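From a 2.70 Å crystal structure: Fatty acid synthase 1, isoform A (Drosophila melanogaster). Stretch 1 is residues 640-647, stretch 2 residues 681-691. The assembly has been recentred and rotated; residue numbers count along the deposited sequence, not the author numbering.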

# COMPACT_ATOMS: atom_id res chain seq x y z
N GLY A 640 -25.53 -18.81 -9.68
CA GLY A 640 -26.47 -18.00 -10.43
C GLY A 640 -26.64 -16.60 -9.87
O GLY A 640 -27.27 -16.42 -8.83
N LEU A 641 -26.08 -15.61 -10.57
CA LEU A 641 -26.10 -14.24 -10.09
C LEU A 641 -27.14 -13.39 -10.81
O LEU A 641 -27.59 -12.36 -10.30
N GLU A 642 -27.52 -13.83 -12.01
CA GLU A 642 -28.48 -13.10 -12.83
C GLU A 642 -29.22 -14.04 -13.77
O GLU A 642 -28.82 -15.19 -13.93
N PHE A 643 -30.29 -13.55 -14.39
CA PHE A 643 -31.05 -14.36 -15.33
C PHE A 643 -32.00 -13.52 -16.17
O PHE A 643 -32.38 -12.41 -15.79
N ALA A 644 -32.39 -14.07 -17.32
CA ALA A 644 -33.49 -13.54 -18.10
C ALA A 644 -34.58 -14.61 -18.14
O ALA A 644 -34.30 -15.78 -18.36
N GLY A 645 -35.82 -14.19 -17.93
CA GLY A 645 -36.93 -15.13 -17.87
C GLY A 645 -38.29 -14.48 -17.90
O GLY A 645 -38.46 -13.39 -18.46
N ARG A 646 -39.27 -15.14 -17.29
CA ARG A 646 -40.64 -14.65 -17.28
C ARG A 646 -41.15 -14.37 -15.87
O ARG A 646 -40.79 -15.05 -14.91
N ASP A 647 -42.00 -13.35 -15.76
CA ASP A 647 -42.57 -12.94 -14.49
C ASP A 647 -43.66 -13.92 -14.07
O ASP A 647 -44.04 -14.80 -14.84
N THR A 681 -33.55 -10.42 -27.47
CA THR A 681 -33.85 -11.81 -27.16
C THR A 681 -33.54 -11.99 -25.68
O THR A 681 -32.72 -11.26 -25.12
N MET A 682 -34.22 -12.94 -25.04
CA MET A 682 -33.90 -13.26 -23.65
C MET A 682 -32.42 -13.59 -23.54
O MET A 682 -31.76 -13.22 -22.57
N GLU A 683 -31.90 -14.28 -24.56
CA GLU A 683 -30.48 -14.60 -24.64
C GLU A 683 -29.65 -13.33 -24.50
O GLU A 683 -28.69 -13.29 -23.73
N GLU A 684 -30.02 -12.30 -25.26
CA GLU A 684 -29.31 -11.03 -25.22
C GLU A 684 -29.47 -10.34 -23.87
O GLU A 684 -28.49 -9.92 -23.26
N ALA A 685 -30.71 -10.24 -23.40
CA ALA A 685 -31.02 -9.50 -22.18
C ALA A 685 -30.27 -10.05 -20.97
O ALA A 685 -29.82 -9.29 -20.11
N SER A 686 -30.12 -11.37 -20.92
CA SER A 686 -29.49 -12.04 -19.78
C SER A 686 -28.08 -11.52 -19.51
O SER A 686 -27.56 -11.66 -18.40
N THR A 687 -27.45 -10.93 -20.52
CA THR A 687 -26.06 -10.48 -20.42
C THR A 687 -25.92 -9.14 -19.71
O THR A 687 -24.81 -8.76 -19.32
N VAL A 688 -27.02 -8.42 -19.54
CA VAL A 688 -26.96 -7.01 -19.13
C VAL A 688 -26.84 -6.77 -17.62
O VAL A 688 -25.96 -6.02 -17.19
N PRO A 689 -27.73 -7.37 -16.81
CA PRO A 689 -27.88 -7.00 -15.39
C PRO A 689 -26.58 -6.79 -14.61
O PRO A 689 -26.37 -5.71 -14.06
N CYS A 690 -25.73 -7.82 -14.53
CA CYS A 690 -24.58 -7.77 -13.64
C CYS A 690 -23.47 -6.84 -14.13
O CYS A 690 -23.04 -5.95 -13.40
N VAL A 691 -22.99 -7.07 -15.35
CA VAL A 691 -21.84 -6.32 -15.85
C VAL A 691 -22.15 -4.82 -15.90
O VAL A 691 -21.28 -4.00 -15.64

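The first stretch is a strand, residues 642-646, flanked by loop; it lies against a short helix beginning at Met682, the turn that follows, and a second helical segment that includes Pro689 and Cys690. Glu642 and Ala644 point toward the second stretch and Phe643, between them, away.

Gly640 makes no contact here, but its backbone angles would jam a CB against the preceding carbonyl, which by itself calls for glycine. Leu641 (chi1 m, chi2 t) points sideways and contributes its base: its CB lies 4.0 Å from SG of Cys690, itself in the m rotamer and with its CA-to-CB bond pointing toward the first stretch.

Glu642 is the polar centre of the contact and has the largest area covered by the other stretch. With chi1 p and chi2 t, it carries its carboxylate to the backbone around Ser686 to Cys690. There N of Cys690 donates a hydrogen bond to OE1 of Glu642, 2.9 Å long and nearly straight at 159°. A carboxylate suits this place because it can accept from a backbone amide. Pro689, whose nitrogen has no hydrogen to offer, instead packs its CB 3.2 Å from OE1 of Glu642. Water 1 lies 2.8 Å from OE2 of Glu642 and 2.6 Å from O of Thr687, within hydrogen-bonding reach of both, and accepts from N of Val691 at 3.0 Å, so it links the buried acid to backbone on both sides of Pro689 and Cys690.

The CA-to-CB bond of Phe643 (chi1 p) points away, and its side chain makes no contact with the second stretch. Ala644 then faces Met682, Ala685 and Ser686 at close quarters: its CB is 3.3 Å from O of Met682, 3.7 Å from CB of Ser686 and 4.4 Å from CB of Ala685. Its small methyl fits this tight approach, where the CA atoms of Ala644 and Ser686 are 4.6 Å apart. Ser686, in the p rotamer, directs its hydroxyl back to its own stretch, with OG donating to O of Glu683 at 2.6 Å.

Gly645 has no side chain, and its carbonyl O lies 3.5 Å from CE of Met682. The CA-to-CB bond of Met682 points toward the first stretch, and its long side chain (m, t, t) reaches Arg646 as well, its CE 3.6 Å from Arg646 CG and over one face of the guanidinium. Arg646 (m, t, t) starts sideways, but its end comes nearer; its guanidinium nitrogens find hydrogen bonds elsewhere in the structure. Asp647 is out of reach and poorly ordered.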

# COMPACT_ATOMS: atom_id res chain seq x y z
CB LEU A 641 -24.72 -13.61 -10.26
CG LEU A 641 -23.66 -13.98 -9.21
CD1 LEU A 641 -22.30 -13.48 -9.66
CD2 LEU A 641 -24.01 -13.43 -7.84
CB GLU A 642 -27.78 -12.00 -13.63
CG GLU A 642 -26.75 -12.54 -14.61
CD GLU A 642 -25.94 -11.45 -15.28
OE1 GLU A 642 -26.50 -10.37 -15.57
OE2 GLU A 642 -24.73 -11.67 -15.52
CB PHE A 643 -31.85 -15.43 -14.59
CG PHE A 643 -33.00 -14.88 -13.78
CD1 PHE A 643 -34.24 -14.68 -14.36
CD2 PHE A 643 -32.84 -14.56 -12.45
CE1 PHE A 643 -35.29 -14.17 -13.63
CE2 PHE A 643 -33.89 -14.05 -11.71
CZ PHE A 643 -35.12 -13.86 -12.30
CB ALA A 644 -33.04 -13.17 -19.50
CB ARG A 646 -41.56 -15.64 -17.97
CG ARG A 646 -41.33 -15.73 -19.47
CD ARG A 646 -42.38 -16.58 -20.16
NE ARG A 646 -42.11 -16.69 -21.59
CZ ARG A 646 -42.43 -15.76 -22.49
NH1 ARG A 646 -42.15 -15.96 -23.77
NH2 ARG A 646 -43.03 -14.64 -22.12
CB ASP A 647 -43.14 -11.52 -14.62
CG ASP A 647 -43.59 -10.94 -13.30
OD1 ASP A 647 -42.73 -10.43 -12.55
OD2 ASP A 647 -44.81 -10.99 -13.01
CB THR A 681 -33.02 -12.79 -28.01
OG1 THR A 681 -31.63 -12.70 -27.65
CG2 THR A 681 -33.16 -12.48 -29.49
CB MET A 682 -34.74 -14.44 -23.16
CG MET A 682 -36.16 -14.08 -22.77
SD MET A 682 -37.07 -15.51 -22.16
CE MET A 682 -38.61 -14.75 -21.68
CB GLU A 683 -30.19 -15.30 -25.97
CG GLU A 683 -28.71 -15.48 -26.30
CD GLU A 683 -28.49 -16.18 -27.62
OE1 GLU A 683 -27.53 -15.83 -28.34
OE2 GLU A 683 -29.29 -17.09 -27.95
CB GLU A 684 -29.83 -10.11 -26.33
CG GLU A 684 -29.35 -10.48 -27.72
CD GLU A 684 -30.04 -9.67 -28.80
OE1 GLU A 684 -30.50 -8.55 -28.51
OE2 GLU A 684 -30.12 -10.16 -29.95
CB ALA A 685 -32.52 -9.52 -21.93
CB SER A 686 -29.44 -13.55 -20.02
OG SER A 686 -28.73 -13.86 -21.21
CB THR A 687 -25.41 -10.36 -21.80
OG1 THR A 687 -26.02 -9.28 -22.52
CG2 THR A 687 -25.58 -11.64 -22.60
CB VAL A 688 -28.19 -6.26 -19.69
CG1 VAL A 688 -28.26 -4.83 -19.14
CG2 VAL A 688 -28.15 -6.24 -21.20
CB PRO A 689 -28.65 -8.18 -14.81
CG PRO A 689 -29.44 -8.69 -15.93
CD PRO A 689 -28.61 -8.50 -17.16
CB CYS A 690 -24.01 -9.17 -13.45
SG CYS A 690 -24.95 -10.16 -12.27
CB VAL A 691 -21.39 -6.83 -17.24
CG1 VAL A 691 -20.85 -8.24 -17.13
CG2 VAL A 691 -22.54 -6.75 -18.25
O HOH W 1 -24.05 -9.39 -16.94